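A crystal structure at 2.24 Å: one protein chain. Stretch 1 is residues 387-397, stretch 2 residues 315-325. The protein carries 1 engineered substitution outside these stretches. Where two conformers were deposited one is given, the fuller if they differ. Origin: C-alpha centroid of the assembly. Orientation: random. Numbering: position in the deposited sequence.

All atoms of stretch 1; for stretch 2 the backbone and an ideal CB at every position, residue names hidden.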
# COMPACT_ATOMS: atom_id res chain seq x y z
N ASP C 387 30.21 27.96 -8.23
CA ASP C 387 31.58 28.40 -8.54
C ASP C 387 31.92 28.17 -10.01
O ASP C 387 32.49 29.05 -10.66
CB ASP C 387 32.60 27.67 -7.65
CG ASP C 387 32.45 28.02 -6.18
OD1 ASP C 387 33.49 28.19 -5.51
OD2 ASP C 387 31.31 28.12 -5.68
N TRP C 388 31.55 27.00 -10.53
CA TRP C 388 31.74 26.70 -11.94
C TRP C 388 30.78 27.48 -12.82
O TRP C 388 31.15 27.95 -13.89
CB TRP C 388 31.61 25.20 -12.23
CG TRP C 388 31.76 24.87 -13.69
CD1 TRP C 388 30.79 24.38 -14.52
CD2 TRP C 388 32.93 25.06 -14.50
NE1 TRP C 388 31.29 24.23 -15.79
CE2 TRP C 388 32.60 24.64 -15.81
CE3 TRP C 388 34.23 25.53 -14.24
CZ2 TRP C 388 33.52 24.67 -16.86
CZ3 TRP C 388 35.14 25.56 -15.29
CH2 TRP C 388 34.78 25.14 -16.58
N ALA C 389 29.54 27.61 -12.34
CA ALA C 389 28.46 28.26 -13.08
C ALA C 389 28.79 29.70 -13.46
O ALA C 389 28.45 30.16 -14.56
CB ALA C 389 27.18 28.22 -12.27
N THR C 390 29.49 30.40 -12.57
CA THR C 390 29.80 31.82 -12.75
C THR C 390 31.29 32.10 -13.00
O THR C 390 31.73 33.25 -12.90
CB THR C 390 29.33 32.64 -11.52
OG1 THR C 390 29.93 32.11 -10.34
CG2 THR C 390 27.81 32.59 -11.39
N TYR C 391 32.05 31.06 -13.35
CA TYR C 391 33.51 31.17 -13.51
C TYR C 391 33.94 31.95 -14.76
O TYR C 391 33.60 31.57 -15.89
CB TYR C 391 34.17 29.79 -13.48
CG TYR C 391 35.68 29.84 -13.38
CD1 TYR C 391 36.31 30.22 -12.20
CD2 TYR C 391 36.48 29.51 -14.48
CE1 TYR C 391 37.70 30.27 -12.10
CE2 TYR C 391 37.86 29.56 -14.40
CZ TYR C 391 38.47 29.94 -13.20
OH TYR C 391 39.84 29.98 -13.11
N ASP C 392 34.70 33.02 -14.53
CA ASP C 392 35.13 33.97 -15.56
C ASP C 392 36.47 33.62 -16.20
O ASP C 392 36.59 33.58 -17.43
CB ASP C 392 35.28 35.36 -14.96
CG ASP C 392 33.96 36.00 -14.61
OD1 ASP C 392 33.18 36.29 -15.54
OD2 ASP C 392 33.72 36.22 -13.40
N GLY C 393 37.47 33.39 -15.35
CA GLY C 393 38.88 33.47 -15.74
C GLY C 393 39.46 32.31 -16.52
O GLY C 393 38.76 31.62 -17.26
N ASP C 394 40.77 32.13 -16.35
CA ASP C 394 41.53 31.08 -17.03
C ASP C 394 41.03 29.71 -16.58
O ASP C 394 41.03 29.40 -15.39
CB ASP C 394 43.03 31.24 -16.75
CG ASP C 394 43.88 30.35 -17.64
OD1 ASP C 394 43.44 29.98 -18.75
OD2 ASP C 394 45.01 30.02 -17.22
N VAL C 395 40.62 28.90 -17.56
CA VAL C 395 39.95 27.63 -17.30
C VAL C 395 40.91 26.53 -16.80
O VAL C 395 40.47 25.54 -16.21
CB VAL C 395 39.11 27.18 -18.54
CG1 VAL C 395 39.93 26.32 -19.51
CG2 VAL C 395 37.85 26.48 -18.10
N LYS C 396 42.21 26.74 -17.01
CA LYS C 396 43.24 25.82 -16.54
C LYS C 396 43.58 26.05 -15.06
O LYS C 396 44.27 25.25 -14.44
CB LYS C 396 44.50 25.94 -17.40
CG LYS C 396 44.28 25.72 -18.90
CD LYS C 396 43.99 24.26 -19.23
CE LYS C 396 43.59 24.10 -20.69
NZ LYS C 396 43.27 22.68 -21.02
N GLU C 397 43.08 27.16 -14.50
CA GLU C 397 43.32 27.52 -13.11
C GLU C 397 42.06 27.43 -12.24
O GLU C 397 41.95 28.12 -11.22
CB GLU C 397 43.92 28.93 -13.03
CG GLU C 397 45.35 29.03 -13.55
CD GLU C 397 45.91 30.44 -13.49
OE1 GLU C 397 45.19 31.37 -13.06
OE2 GLU C 397 47.09 30.62 -13.88
N UNK C 315 34.42 32.52 -28.06
CA UNK C 315 35.41 31.45 -28.04
C UNK C 315 35.86 31.12 -26.62
O UNK C 315 36.32 30.02 -26.36
CB UNK C 315 36.62 31.84 -28.89
N UNK C 316 35.72 32.09 -25.72
CA UNK C 316 36.06 31.90 -24.31
C UNK C 316 35.03 31.02 -23.60
O UNK C 316 35.37 30.32 -22.63
CB UNK C 316 36.17 33.25 -23.61
N UNK C 317 33.78 31.04 -24.06
CA UNK C 317 32.71 30.19 -23.54
C UNK C 317 32.80 28.77 -24.11
O UNK C 317 32.49 27.80 -23.43
CB UNK C 317 31.35 30.80 -23.87
N UNK C 318 33.22 28.69 -25.38
CA UNK C 318 33.48 27.40 -26.03
C UNK C 318 34.62 26.67 -25.32
O UNK C 318 34.54 25.47 -25.07
CB UNK C 318 33.82 27.60 -27.51
N UNK C 319 35.67 27.42 -24.97
CA UNK C 319 36.78 26.91 -24.16
C UNK C 319 36.31 26.42 -22.78
O UNK C 319 36.84 25.44 -22.26
CB UNK C 319 37.84 28.00 -23.99
N UNK C 320 35.31 27.10 -22.22
CA UNK C 320 34.74 26.72 -20.93
C UNK C 320 33.91 25.44 -21.05
O UNK C 320 33.92 24.59 -20.14
CB UNK C 320 33.88 27.86 -20.38
N UNK C 321 33.20 25.31 -22.18
CA UNK C 321 32.41 24.13 -22.51
C UNK C 321 33.32 22.92 -22.74
O UNK C 321 33.14 21.87 -22.11
CB UNK C 321 31.55 24.39 -23.75
N UNK C 322 34.31 23.09 -23.63
CA UNK C 322 35.27 22.04 -23.98
C UNK C 322 36.04 21.51 -22.78
O UNK C 322 36.31 20.32 -22.71
CB UNK C 322 36.26 22.57 -25.02
N UNK C 323 36.36 22.38 -21.83
CA UNK C 323 37.05 21.96 -20.61
C UNK C 323 36.19 21.02 -19.76
O UNK C 323 36.69 20.01 -19.27
CB UNK C 323 37.45 23.19 -19.79
N UNK C 324 34.91 21.35 -19.61
CA UNK C 324 33.96 20.52 -18.86
C UNK C 324 33.83 19.13 -19.47
O UNK C 324 33.78 18.13 -18.76
CB UNK C 324 32.59 21.19 -18.81
N UNK C 325 33.78 19.08 -20.80
CA UNK C 325 33.72 17.82 -21.53
C UNK C 325 35.03 17.04 -21.43
O UNK C 325 35.05 15.93 -20.91
CB UNK C 325 33.38 18.08 -23.00

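Residues 315-325 form an unbroken helix, with backbone angles helical throughout, so only part of its surface can meet the end of the helix at 387-389 and the loop that follows. The two backbones come nearest at Val395 and position 320, whose CA atoms lie 6.4 Å apart.

At position 315 nothing of stretch 1 lies within reach of the ideal CB, and the visible atoms scarcely restrict the choice; the residue is Gln315. Position 316 points sideways, again with no atom of stretch 1 near its CB, but a long side chain could reach the carbonyl of Asp392, where a donor would be welcome. The residue is Gln316, extended with both chi1 and chi2 in t, which carries its end toward that carbonyl. Positions 317 and 318 are out of reach and could hold many residues that tolerate a helix; they are Thr317 and Val318.

Position 319 lies sideways at the margin, its ideal CB 5.2 Å from Val395 CG1. Small, polar or long side chains would all fit, since little here demands a particular chemistry. Gln319 occupies it, and its side chain makes no close contact with stretch 1.

Position 320 is the most telling. Its CB points sideways, 4.8 Å from both Trp388 CH2 and Val395 CG2, and a long chain leaving it could pass over a face of the indole toward the carbonyls of Trp388 and Tyr391, two acceptors that converge where the first helix ends. An aliphatic stem with a donor at its tip would suit, so lysine is a strong candidate and arginine a possible one. The residue is Lys320, extended with all four chi angles in t. Its NZ donates hydrogen bonds to Trp388 O at 2.8 Å and Tyr391 O at 3.0 Å. On the way its CE makes a CH-pi contact, 4.0 Å from the centroid of the Trp388 six-membered ring, and NZ lies over the same ring, 5.0 Å from that centroid, in a cation-pi arrangement.

Position 321 points away, leaving the choice open, and is Ile321; position 322 is out of reach and is Arg322.

Position 323 points toward stretch 1, its ideal CB 3.7 Å from Val395 CG2 and 4.6 Å from Trp388 CH2. An apolar or aromatic side chain would suit these neighbours, leucine, methionine, phenylalanine or tyrosine among them. Tyr323 is found: its CB packs 3.7 Å from Val395 CG2, its CD2 lies 3.7 Å from Trp388 CH2, and Val395 O sits over one face of its ring.

Position 324 also points toward stretch 1, with its CB 4.1 Å from Trp388 CZ2. The indole NH is a donor nearby, so glutamine or glutamate could serve as acceptor, while an apolar chain could pack but would leave that NH unanswered from this side. In Gln324, OE1 lies at the edge of the ring and accepts a hydrogen bond from Trp388 NE1 at 3.2 Å.

Position 325 is out of reach and is Leu325.

Stretch 2 (315-325) QQTVQKIRYQL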
# COMPACT_ATOMS: atom_id res chain seq x y z
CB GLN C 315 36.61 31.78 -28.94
CG GLN C 315 36.26 32.01 -30.42
CD GLN C 315 35.59 30.82 -31.10
OE1 GLN C 315 35.92 29.66 -30.84
NE2 GLN C 315 34.65 31.11 -32.00
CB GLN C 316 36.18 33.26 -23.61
CG GLN C 316 37.05 33.26 -22.37
CD GLN C 316 37.08 34.61 -21.68
OE1 GLN C 316 37.18 34.69 -20.45
NE2 GLN C 316 37.00 35.69 -22.47
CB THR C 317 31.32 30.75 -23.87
OG1 THR C 317 31.12 30.74 -25.29
CG2 THR C 317 31.20 32.16 -23.37
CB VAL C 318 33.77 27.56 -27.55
CG1 VAL C 318 34.35 26.28 -28.15
CG2 VAL C 318 32.51 27.96 -28.30
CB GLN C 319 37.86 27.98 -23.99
CG GLN C 319 38.78 28.16 -25.19
CD GLN C 319 39.53 29.48 -25.17
OE1 GLN C 319 40.20 29.82 -24.19
NE2 GLN C 319 39.42 30.24 -26.26
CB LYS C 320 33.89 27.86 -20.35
CG LYS C 320 33.64 27.72 -18.86
CD LYS C 320 32.76 28.81 -18.30
CE LYS C 320 32.15 28.35 -16.99
NZ LYS C 320 31.49 29.44 -16.23
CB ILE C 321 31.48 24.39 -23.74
CG1 ILE C 321 30.30 25.28 -23.33
CG2 ILE C 321 30.94 23.08 -24.33
CD1 ILE C 321 29.58 25.97 -24.47
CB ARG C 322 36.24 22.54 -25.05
CG ARG C 322 35.66 22.62 -26.47
CD ARG C 322 36.77 22.89 -27.48
NE ARG C 322 37.64 21.72 -27.64
CZ ARG C 322 37.83 21.08 -28.79
NH1 ARG C 322 37.24 21.49 -29.90
NH2 ARG C 322 38.62 20.02 -28.83
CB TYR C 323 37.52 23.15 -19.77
CG TYR C 323 38.24 22.72 -18.51
CD1 TYR C 323 39.54 22.21 -18.56
CD2 TYR C 323 37.62 22.82 -17.26
CE1 TYR C 323 40.20 21.81 -17.41
CE2 TYR C 323 38.28 22.42 -16.10
CZ TYR C 323 39.57 21.92 -16.18
OH TYR C 323 40.22 21.53 -15.04
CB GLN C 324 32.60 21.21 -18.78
CG GLN C 324 31.64 20.57 -17.77
CD GLN C 324 30.37 21.38 -17.55
OE1 GLN C 324 30.17 22.43 -18.15
NE2 GLN C 324 29.52 20.88 -16.67
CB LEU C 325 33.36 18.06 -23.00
CG LEU C 325 32.12 18.88 -23.37
CD1 LEU C 325 31.98 18.98 -24.88
CD2 LEU C 325 30.86 18.29 -22.76
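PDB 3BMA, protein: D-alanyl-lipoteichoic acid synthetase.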